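Local coordinates for protein copper-repressible polypeptide (Methylomicrobium album, PDB 4BZ4) that binds copper(I) at the cell surface, is made when copper is scarce, and probably helps this methanotroph acquire copper, at residues Thr41-Val47 and Ala221-Glu227; Ala82-Glu86 and Pro177-Ala181; Asp121-Ala127 and Gly140-Phe146. All coordinates share one frame. Numbering follows the deposited sequence.

Contact 1. Residues Thr41-Val47 and Ala221-Glu227; sequences TSADMTV and AHTVHVE
Strands 42-47 and 222-227 run antiparallel, with axes 4.5 Å apart at closest and an angle of 144° between their directions, so the pair is twisted. Both backbones are extended. The hydrogen-bonded pairs are Ala43-Val226, Met45-Val224 and Val47-His222, each closed by two bonds. Ala43 N to Val226 O is 3.0 Å and Val226 N to Ala43 O 2.8 Å; Met45 N to Val224 O is 2.9 Å and Val224 N to Met45 O 2.7 Å; Val47 N to His222 O is 2.9 Å and His222 N to Val47 O 2.8 Å. The non-hydrogen-bonded pairs are Ser42-Glu227, Asp44-His225 and Thr46-Thr223, with side chains on the more exposed face. There His225 (chi1 t) donates from ND1 to Asp44 OD1 at 2.8 Å, a His-carboxylate hydrogen bond near the ring plane. Before the strand, Thr41 OG1 (chi1 p) donates to Glu227 OE2 at 3.0 Å. On the other face, mostly apolar apart from His222, Met45 SD lies 3.9 Å from Val226 CG2, and Val47 CG2 4.0 Å from Val224 CG2. His225 and Glu227 make backbone hydrogen bonds with Thr84 and Ala82 of strand 79-84, Thr223 O is hydrogen-bonded to Thr85 OG1, and Thr46 O to Asn67 ND2. Strand 42-47 is an outer strand of a four-stranded antiparallel sheet, with strand 222-229 inside it, and Met45 packs on Phe36, Phe194 and Val196 of the other sheet.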
loop_
_atom_site.group_PDB
_atom_site.type_symbol
_atom_site.label_atom_id
_atom_site.label_comp_id
_atom_site.label_asym_id
_atom_site.label_seq_id
_atom_site.Cartn_x
_atom_site.Cartn_y
_atom_site.Cartn_z
ATOM N N THR A 41 5.425 13.992 -8.900
ATOM C CA THR A 41 4.772 13.871 -7.587
ATOM C C THR A 41 3.516 13.066 -7.668
ATOM O O THR A 41 2.850 12.864 -6.653
ATOM C CB THR A 41 4.437 15.263 -6.998
ATOM O OG1 THR A 41 3.545 15.933 -7.871
ATOM C CG2 THR A 41 5.649 16.141 -6.852
ATOM N N SER A 42 3.111 12.640 -8.865
ATOM C CA SER A 42 1.780 12.032 -9.010
ATOM C C SER A 42 1.841 10.830 -9.944
ATOM O O SER A 42 2.753 10.721 -10.770
ATOM C CB SER A 42 0.774 13.046 -9.491
ATOM O OG SER A 42 0.897 13.332 -10.884
ATOM N N ALA A 43 0.916 9.914 -9.787
ATOM C CA ALA A 43 0.873 8.740 -10.639
ATOM C C ALA A 43 -0.484 8.104 -10.559
ATOM O O ALA A 43 -1.258 8.305 -9.584
ATOM C CB ALA A 43 1.954 7.744 -10.270
ATOM N N ASP A 44 -0.821 7.329 -11.562
ATOM C CA ASP A 44 -2.004 6.514 -11.500
ATOM C C ASP A 44 -1.523 5.119 -11.302
ATOM O O ASP A 44 -0.674 4.624 -12.061
ATOM C CB ASP A 44 -2.855 6.609 -12.778
ATOM C CG ASP A 44 -3.495 7.922 -12.928
ATOM O OD1 ASP A 44 -4.015 8.487 -11.950
ATOM O OD2 ASP A 44 -3.415 8.438 -14.057
ATOM N N MET A 45 -1.972 4.495 -10.248
ATOM C CA MET A 45 -1.644 3.114 -9.935
ATOM C C MET A 45 -2.906 2.294 -10.120
ATOM O O MET A 45 -4.035 2.815 -10.163
ATOM C CB MET A 45 -1.181 2.974 -8.506
ATOM C CG MET A 45 0.107 3.643 -8.227
ATOM S SD MET A 45 0.629 3.303 -6.524
ATOM C CE MET A 45 2.224 4.063 -6.643
ATOM N N THR A 46 -2.738 1.011 -10.371
ATOM C CA THR A 46 -3.855 0.115 -10.624
ATOM C C THR A 46 -3.759 -0.994 -9.619
ATOM O O THR A 46 -2.677 -1.566 -9.386
ATOM C CB THR A 46 -3.889 -0.500 -12.069
ATOM O OG1 THR A 46 -2.654 -1.148 -12.353
ATOM C CG2 THR A 46 -4.090 0.593 -13.093
ATOM N N VAL A 47 -4.852 -1.263 -8.940
ATOM C CA VAL A 47 -4.840 -2.275 -7.899
ATOM C C VAL A 47 -6.145 -3.046 -7.941
ATOM O O VAL A 47 -7.191 -2.562 -8.458
ATOM C CB VAL A 47 -4.766 -1.592 -6.527
ATOM C CG1 VAL A 47 -3.551 -0.691 -6.525
ATOM C CG2 VAL A 47 -6.012 -0.855 -6.200
ATOM N N ALA A 221 -8.349 -4.627 -12.456
ATOM C CA ALA A 221 -7.424 -3.612 -11.951
ATOM C C ALA A 221 -8.150 -2.265 -12.026
ATOM O O ALA A 221 -8.764 -1.895 -13.021
ATOM C CB ALA A 221 -6.119 -3.605 -12.750
ATOM N N HIS A 222 -8.167 -1.574 -10.891
ATOM C CA HIS A 222 -8.834 -0.296 -10.727
ATOM C C HIS A 222 -7.845 0.809 -10.473
ATOM O O HIS A 222 -6.849 0.609 -9.849
ATOM C CB HIS A 222 -9.753 -0.395 -9.522
ATOM C CG HIS A 222 -10.827 -1.398 -9.685
ATOM N ND1 HIS A 222 -11.866 -1.235 -10.582
ATOM C CD2 HIS A 222 -11.046 -2.571 -9.059
ATOM C CE1 HIS A 222 -12.671 -2.269 -10.490
ATOM N NE2 HIS A 222 -12.208 -3.078 -9.558
ATOM N N THR A 223 -8.069 1.960 -11.065
ATOM C CA THR A 223 -7.133 3.073 -10.945
ATOM C C THR A 223 -7.283 3.837 -9.653
ATOM O O THR A 223 -8.403 4.157 -9.283
ATOM C CB THR A 223 -7.347 4.045 -12.086
ATOM O OG1 THR A 223 -6.980 3.371 -13.304
ATOM C CG2 THR A 223 -6.453 5.234 -11.933
ATOM N N VAL A 224 -6.155 4.018 -8.957
ATOM C CA VAL A 224 -6.051 4.936 -7.827
ATOM C C VAL A 224 -5.004 5.982 -8.143
ATOM O O VAL A 224 -3.857 5.685 -8.399
ATOM C CB VAL A 224 -5.612 4.194 -6.538
ATOM C CG1 VAL A 224 -5.519 5.142 -5.342
ATOM C CG2 VAL A 224 -6.573 3.105 -6.201
ATOM N N HIS A 225 -5.417 7.232 -8.137
ATOM C CA HIS A 225 -4.522 8.338 -8.318
ATOM C C HIS A 225 -3.776 8.665 -7.006
ATOM O O HIS A 225 -4.420 8.816 -5.966
ATOM C CB HIS A 225 -5.297 9.552 -8.767
ATOM C CG HIS A 225 -4.424 10.710 -9.160
ATOM N ND1 HIS A 225 -3.716 10.743 -10.352
ATOM C CD2 HIS A 225 -4.163 11.890 -8.541
ATOM C CE1 HIS A 225 -3.014 11.862 -10.410
ATOM N NE2 HIS A 225 -3.295 12.594 -9.343
ATOM N N VAL A 226 -2.471 8.863 -7.145
ATOM C CA VAL A 226 -1.573 9.069 -6.003
ATOM C C VAL A 226 -0.842 10.374 -6.113
ATOM O O VAL A 226 -0.195 10.622 -7.141
ATOM C CB VAL A 226 -0.550 7.937 -5.886
ATOM C CG1 VAL A 226 0.393 8.121 -4.685
ATOM C CG2 VAL A 226 -1.267 6.613 -5.850
ATOM N N GLU A 227 -0.863 11.194 -5.054
ATOM C CA GLU A 227 -0.156 12.439 -5.087
ATOM C C GLU A 227 0.712 12.431 -3.833
ATOM O O GLU A 227 0.157 12.264 -2.723
ATOM C CB GLU A 227 -1.152 13.583 -5.108
ATOM C CG GLU A 227 -0.597 14.992 -4.917
ATOM C CD GLU A 227 0.266 15.416 -6.092
ATOM O OE1 GLU A 227 -0.176 15.173 -7.242
ATOM O OE2 GLU A 227 1.355 15.983 -5.863
#

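Contact 2. Residues Ala82-Glu86 and Pro177-Ala181; sequences ALTTE and PGKLA. With CA (calcium ion), chain H.
This is an antiparallel strand pair at one side of a four-stranded sheet, and it runs into a calcium site. The axes of strands 82-84 and 179-181 come within 4.6 Å, at an angle of 173° between their directions. Leu83 and Leu180, which have the most area buried here, form the central hydrogen-bonded pair. Leu83 N donates to Leu180 O at 2.8 Å, and Leu180 N to Leu83 O at 2.9 Å. Their side chains share the buried face, Leu83 as mt and Leu180 as tp, with Leu83 CD1 4.1 Å from Leu180 CD2. Both also pack on Ile94 of the other sheet. Ala82-Ala181 and Thr84-Lys179 flank them as non-hydrogen-bonded pairs. On their face Thr84 CG2 touches Lys179 CG at 4.0 Å, while the extended lysine chain leads away. Gly178 is the third main residue. Its phi of 90° and psi of -1° would jam a CB against the preceding carbonyl, and a CB would also crowd Thr85 O. Thr85 N also donates to Gly178 O at 3.0 Å, and Thr85 OG1 bonds to Thr223 O. Gly178 N bonds to Asp152, a calcium ligand. Asp152, Asp154, Asp174 and Val176 bind the ion together with the first residue of strand 179-181: Lys179 O lies 2.3 Å from CA, and water 1 O lies 2.4 Å from it.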
loop_
_atom_site.group_PDB
_atom_site.type_symbol
_atom_site.label_atom_id
_atom_site.label_comp_id
_atom_site.label_asym_id
_atom_site.label_seq_id
_atom_site.Cartn_x
_atom_site.Cartn_y
_atom_site.Cartn_z
ATOM N N ALA A 82 -1.784 11.330 -0.754
ATOM C CA ALA A 82 -3.186 11.353 -0.984
ATOM C C ALA A 82 -3.524 10.416 -2.085
ATOM O O ALA A 82 -2.912 10.489 -3.148
ATOM C CB ALA A 82 -3.656 12.721 -1.359
ATOM N N LEU A 83 -4.580 9.617 -1.859
ATOM C CA LEU A 83 -5.070 8.667 -2.814
ATOM C C LEU A 83 -6.470 9.033 -3.137
ATOM O O LEU A 83 -7.281 9.317 -2.231
ATOM C CB LEU A 83 -5.098 7.269 -2.180
ATOM C CG LEU A 83 -3.798 6.779 -1.571
ATOM C CD1 LEU A 83 -3.959 5.306 -1.135
ATOM C CD2 LEU A 83 -2.655 6.831 -2.502
ATOM N N THR A 84 -6.827 8.960 -4.409
ATOM C CA THR A 84 -8.216 9.187 -4.810
ATOM C C THR A 84 -8.603 8.167 -5.902
ATOM O O THR A 84 -7.731 7.728 -6.672
ATOM C CB THR A 84 -8.458 10.613 -5.364
ATOM O OG1 THR A 84 -7.541 10.891 -6.412
ATOM C CG2 THR A 84 -8.178 11.649 -4.341
ATOM N N THR A 85 -9.880 7.826 -5.979
ATOM C CA THR A 85 -10.390 6.948 -7.021
ATOM C C THR A 85 -11.744 7.392 -7.438
ATOM O O THR A 85 -12.512 7.917 -6.620
ATOM C CB THR A 85 -10.445 5.481 -6.570
ATOM O OG1 THR A 85 -10.700 4.578 -7.689
ATOM C CG2 THR A 85 -11.419 5.251 -5.453
ATOM N N GLU A 86 -12.057 7.119 -8.711
ATOM C CA GLU A 86 -13.399 7.349 -9.232
ATOM C C GLU A 86 -14.261 6.077 -9.216
ATOM O O GLU A 86 -15.446 6.123 -9.553
ATOM C CB GLU A 86 -13.331 7.882 -10.693
ATOM C CG GLU A 86 -12.521 9.167 -10.878
ATOM C CD GLU A 86 -12.317 9.471 -12.370
ATOM O OE1 GLU A 86 -13.326 9.793 -13.055
ATOM O OE2 GLU A 86 -11.156 9.365 -12.877
ATOM N N PRO A 177 -16.015 9.115 0.358
ATOM C CA PRO A 177 -15.666 7.755 -0.086
ATOM C C PRO A 177 -14.735 7.905 -1.269
ATOM O O PRO A 177 -14.905 8.788 -2.135
ATOM C CB PRO A 177 -17.022 7.145 -0.446
ATOM C CG PRO A 177 -17.965 7.890 0.498
ATOM C CD PRO A 177 -17.477 9.271 0.451
ATOM N N GLY A 178 -13.761 7.014 -1.321
ATOM C CA GLY A 178 -12.874 6.943 -2.445
ATOM C C GLY A 178 -11.640 7.831 -2.280
ATOM O O GLY A 178 -10.735 7.830 -3.127
ATOM N N LYS A 179 -11.551 8.555 -1.168
ATOM C CA LYS A 179 -10.420 9.416 -0.936
ATOM C C LYS A 179 -9.722 9.076 0.376
ATOM O O LYS A 179 -10.420 8.757 1.363
ATOM C CB LYS A 179 -10.946 10.846 -0.855
ATOM C CG LYS A 179 -9.894 11.881 -0.690
ATOM C CD LYS A 179 -10.414 13.201 -1.244
ATOM C CE LYS A 179 -9.532 14.358 -0.842
ATOM N NZ LYS A 179 -10.352 15.626 -0.809
ATOM N N LEU A 180 -8.392 9.150 0.390
ATOM C CA LEU A 180 -7.615 8.862 1.599
ATOM C C LEU A 180 -6.431 9.789 1.665
ATOM O O LEU A 180 -5.818 10.038 0.629
ATOM C CB LEU A 180 -7.177 7.423 1.594
ATOM C CG LEU A 180 -6.255 7.018 2.760
ATOM C CD1 LEU A 180 -7.001 7.090 4.086
ATOM C CD2 LEU A 180 -5.719 5.645 2.515
ATOM N N ALA A 181 -6.059 10.283 2.856
ATOM C CA ALA A 181 -4.762 10.903 3.026
ATOM C C ALA A 181 -4.073 10.303 4.239
ATOM O O ALA A 181 -4.745 10.051 5.248
ATOM C CB ALA A 181 -4.934 12.428 3.255
HETATM CA CA CA H . -12.300 8.977 2.635
HETATM O O HOH W 1 -10.618 8.738 4.375
#

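Contact 3. Residues Asp121-Ala127 and Gly140-Phe146; sequences DIYEPNA and GNIIMKF
Strand 122-124 pairs antiparallel with strand 140-146, their axes 4.8 Å apart and their directions 173° apart. Ile122-Met144 and Glu124-Ile142 are hydrogen-bonded pairs, with all four N-O distances 2.9 Å: Ile122 N to Met144 O, Met144 N to Ile122 O, Glu124 N to Ile142 O and Ile142 N to Glu124 O. Tyr123-Ile143 is the non-hydrogen-bonded pair between them. The chain turns a corner at Pro125 and Asn126, where Asn126 has phi 53° and psi 50°. The register shifts by one, a beta bulge, and pairing resumes with Ala127 N to Gly140 O at 2.9 Å. Water 2 O bridges there, 2.6 Å from Ala127 O and 2.7 Å from Gly140 N. Within the bulge, Asn141 OD1 (chi1 m) accepts from Asn126 N at 2.8 Å; at the other end, Asp121 OD1 (chi1 m) accepts from Phe146 N at 2.7 Å. Ile122, Glu124, Ala127, Ile142 and Met144 share one face, where Ile142 CD1 lies 3.9 Å from Ala127 CB and Ile122 CB 3.9 Å from Met144 CB. On the opposite face, Tyr123 CD1 meets Ile143 CG1 at 3.8 Å, at the ring edge. Strand 137-152 also pairs with strand 92-99, which Met144 touches at Trp97 and Arg99.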
loop_
_atom_site.group_PDB
_atom_site.type_symbol
_atom_site.label_atom_id
_atom_site.label_comp_id
_atom_site.label_asym_id
_atom_site.label_seq_id
_atom_site.Cartn_x
_atom_site.Cartn_y
_atom_site.Cartn_z
ATOM N N ASP A 121 6.908 -4.621 10.944
ATOM C CA ASP A 121 8.165 -4.426 10.286
ATOM C C ASP A 121 8.516 -5.704 9.526
ATOM O O ASP A 121 8.082 -6.792 9.891
ATOM C CB ASP A 121 9.226 -4.128 11.325
ATOM C CG ASP A 121 9.018 -2.802 12.025
ATOM O OD1 ASP A 121 8.272 -1.971 11.578
ATOM O OD2 ASP A 121 9.617 -2.566 13.072
ATOM N N ILE A 122 9.346 -5.553 8.499
ATOM C CA ILE A 122 9.772 -6.676 7.663
ATOM C C ILE A 122 11.280 -6.765 7.690
ATOM O O ILE A 122 11.971 -5.764 7.575
ATOM C CB ILE A 122 9.293 -6.457 6.245
ATOM C CG1 ILE A 122 7.798 -6.630 6.193
ATOM C CG2 ILE A 122 10.007 -7.399 5.257
ATOM C CD1 ILE A 122 7.232 -6.149 4.913
ATOM N N TYR A 123 11.802 -8.002 7.806
ATOM C CA TYR A 123 13.185 -8.229 7.829
ATOM C C TYR A 123 13.547 -9.480 7.071
ATOM O O TYR A 123 13.076 -10.526 7.424
ATOM C CB TYR A 123 13.657 -8.317 9.266
ATOM C CG TYR A 123 15.161 -8.545 9.406
ATOM C CD1 TYR A 123 16.074 -7.795 8.712
ATOM C CD2 TYR A 123 15.668 -9.478 10.320
ATOM C CE1 TYR A 123 17.445 -8.003 8.842
ATOM C CE2 TYR A 123 17.036 -9.696 10.457
ATOM C CZ TYR A 123 17.939 -8.934 9.769
ATOM O OH TYR A 123 19.314 -9.115 9.872
ATOM N N GLU A 124 14.317 -9.344 6.010
ATOM C CA GLU A 124 14.841 -10.516 5.276
ATOM C C GLU A 124 16.320 -10.311 5.024
ATOM O O GLU A 124 16.687 -9.567 4.095
ATOM C CB GLU A 124 14.108 -10.645 3.960
ATOM C CG GLU A 124 14.464 -11.942 3.179
ATOM C CD GLU A 124 13.826 -12.031 1.790
ATOM O OE1 GLU A 124 13.156 -11.098 1.298
ATOM O OE2 GLU A 124 13.957 -13.089 1.134
ATOM N N PRO A 125 17.168 -10.865 5.910
ATOM C CA PRO A 125 18.597 -10.659 5.773
ATOM C C PRO A 125 19.128 -11.409 4.529
ATOM O O PRO A 125 18.610 -12.463 4.215
ATOM C CB PRO A 125 19.184 -11.262 7.059
ATOM C CG PRO A 125 18.178 -12.273 7.508
ATOM C CD PRO A 125 16.833 -11.736 7.047
ATOM N N ASN A 126 20.100 -10.786 3.851
ATOM C CA ASN A 126 20.832 -11.411 2.750
ATOM C C ASN A 126 19.864 -11.945 1.739
ATOM O O ASN A 126 19.938 -13.075 1.331
ATOM C CB ASN A 126 21.749 -12.538 3.306
ATOM C CG ASN A 126 22.868 -11.971 4.126
ATOM O OD1 ASN A 126 23.466 -10.991 3.747
ATOM N ND2 ASN A 126 23.134 -12.560 5.273
ATOM N N ALA A 127 18.919 -11.095 1.330
ATOM C CA ALA A 127 17.822 -11.523 0.534
ATOM C C ALA A 127 18.268 -11.818 -0.900
ATOM O O ALA A 127 19.112 -11.106 -1.457
ATOM C CB ALA A 127 16.721 -10.452 0.472
ATOM N N GLY A 140 20.577 -7.835 -1.058
ATOM C CA GLY A 140 20.986 -7.260 0.204
ATOM C C GLY A 140 19.937 -7.433 1.289
ATOM O O GLY A 140 18.972 -8.159 1.130
ATOM N N ASN A 141 20.189 -6.854 2.433
ATOM C CA ASN A 141 19.297 -7.023 3.601
ATOM C C ASN A 141 18.065 -6.188 3.271
ATOM O O ASN A 141 18.221 -5.037 2.930
ATOM C CB ASN A 141 19.945 -6.467 4.839
ATOM C CG ASN A 141 21.063 -7.342 5.389
ATOM O OD1 ASN A 141 21.096 -8.547 5.218
ATOM N ND2 ASN A 141 21.976 -6.707 6.081
ATOM N N ILE A 142 16.895 -6.778 3.314
ATOM C CA ILE A 142 15.653 -5.978 3.230
ATOM C C ILE A 142 15.231 -5.663 4.638
ATOM O O ILE A 142 14.901 -6.597 5.392
ATOM C CB ILE A 142 14.569 -6.726 2.553
ATOM C CG1 ILE A 142 14.953 -6.914 1.079
ATOM C CG2 ILE A 142 13.257 -5.918 2.578
ATOM C CD1 ILE A 142 13.988 -7.697 0.258
ATOM N N ILE A 143 15.257 -4.383 4.985
ATOM C CA ILE A 143 14.807 -3.938 6.304
ATOM C C ILE A 143 13.721 -2.863 6.012
ATOM O O ILE A 143 14.036 -1.848 5.367
ATOM C CB ILE A 143 15.952 -3.352 7.173
ATOM C CG1 ILE A 143 17.089 -4.393 7.347
ATOM C CG2 ILE A 143 15.390 -2.738 8.445
ATOM C CD1 ILE A 143 18.357 -3.814 7.989
ATOM N N MET A 144 12.504 -3.170 6.394
ATOM C CA MET A 144 11.348 -2.246 6.190
ATOM C C MET A 144 10.723 -1.921 7.559
ATOM O O MET A 144 10.102 -2.795 8.165
ATOM C CB MET A 144 10.381 -2.865 5.187
ATOM C CG MET A 144 11.035 -2.975 3.792
ATOM S SD MET A 144 10.044 -3.970 2.672
ATOM C CE MET A 144 8.551 -2.930 2.573
ATOM N N LYS A 145 10.933 -0.690 8.026
ATOM C CA LYS A 145 10.460 -0.236 9.309
ATOM C C LYS A 145 9.122 0.419 9.046
ATOM O O LYS A 145 9.015 1.345 8.241
ATOM C CB LYS A 145 11.396 0.816 9.905
ATOM C CG LYS A 145 12.842 0.379 10.050
ATOM C CD LYS A 145 13.653 1.455 10.730
ATOM C CE LYS A 145 15.156 1.157 10.764
ATOM N NZ LYS A 145 15.814 2.303 11.458
ATOM N N PHE A 146 8.100 -0.084 9.688
ATOM C CA PHE A 146 6.745 0.476 9.545
ATOM C C PHE A 146 6.665 1.892 9.947
ATOM O O PHE A 146 7.178 2.256 11.003
ATOM C CB PHE A 146 5.775 -0.352 10.351
ATOM C CG PHE A 146 4.370 0.170 10.320
ATOM C CD1 PHE A 146 3.567 -0.110 9.233
ATOM C CD2 PHE A 146 3.905 1.043 11.283
ATOM C CE1 PHE A 146 2.288 0.325 9.181
ATOM C CE2 PHE A 146 2.618 1.543 11.218
ATOM C CZ PHE A 146 1.793 1.211 10.155
HETATM O O HOH W 2 21.497 -10.389 -0.677
#

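From the N terminus, strand 29-36 of the mixed sheet is followed by strand 42-47, whose partner 221-227 lies 174 residues later, near the C terminus. Contact 1 therefore encloses almost the whole fold. Residues 82-86 and 177-181 close the loop of contact 2 inside it. Contact 3, with only 12 residues between its segments, is nested within both, and no loops cross. Contacts 1 and 2 belong to one four-stranded sheet and meet directly: His225 N is 2.8 Å from Thr84 O, a probable hydrogen bond. Contact 3 belongs to the larger mixed sheet, on the opposite side of the chain's centre. Its centre is about 26 Å from that of contact 1.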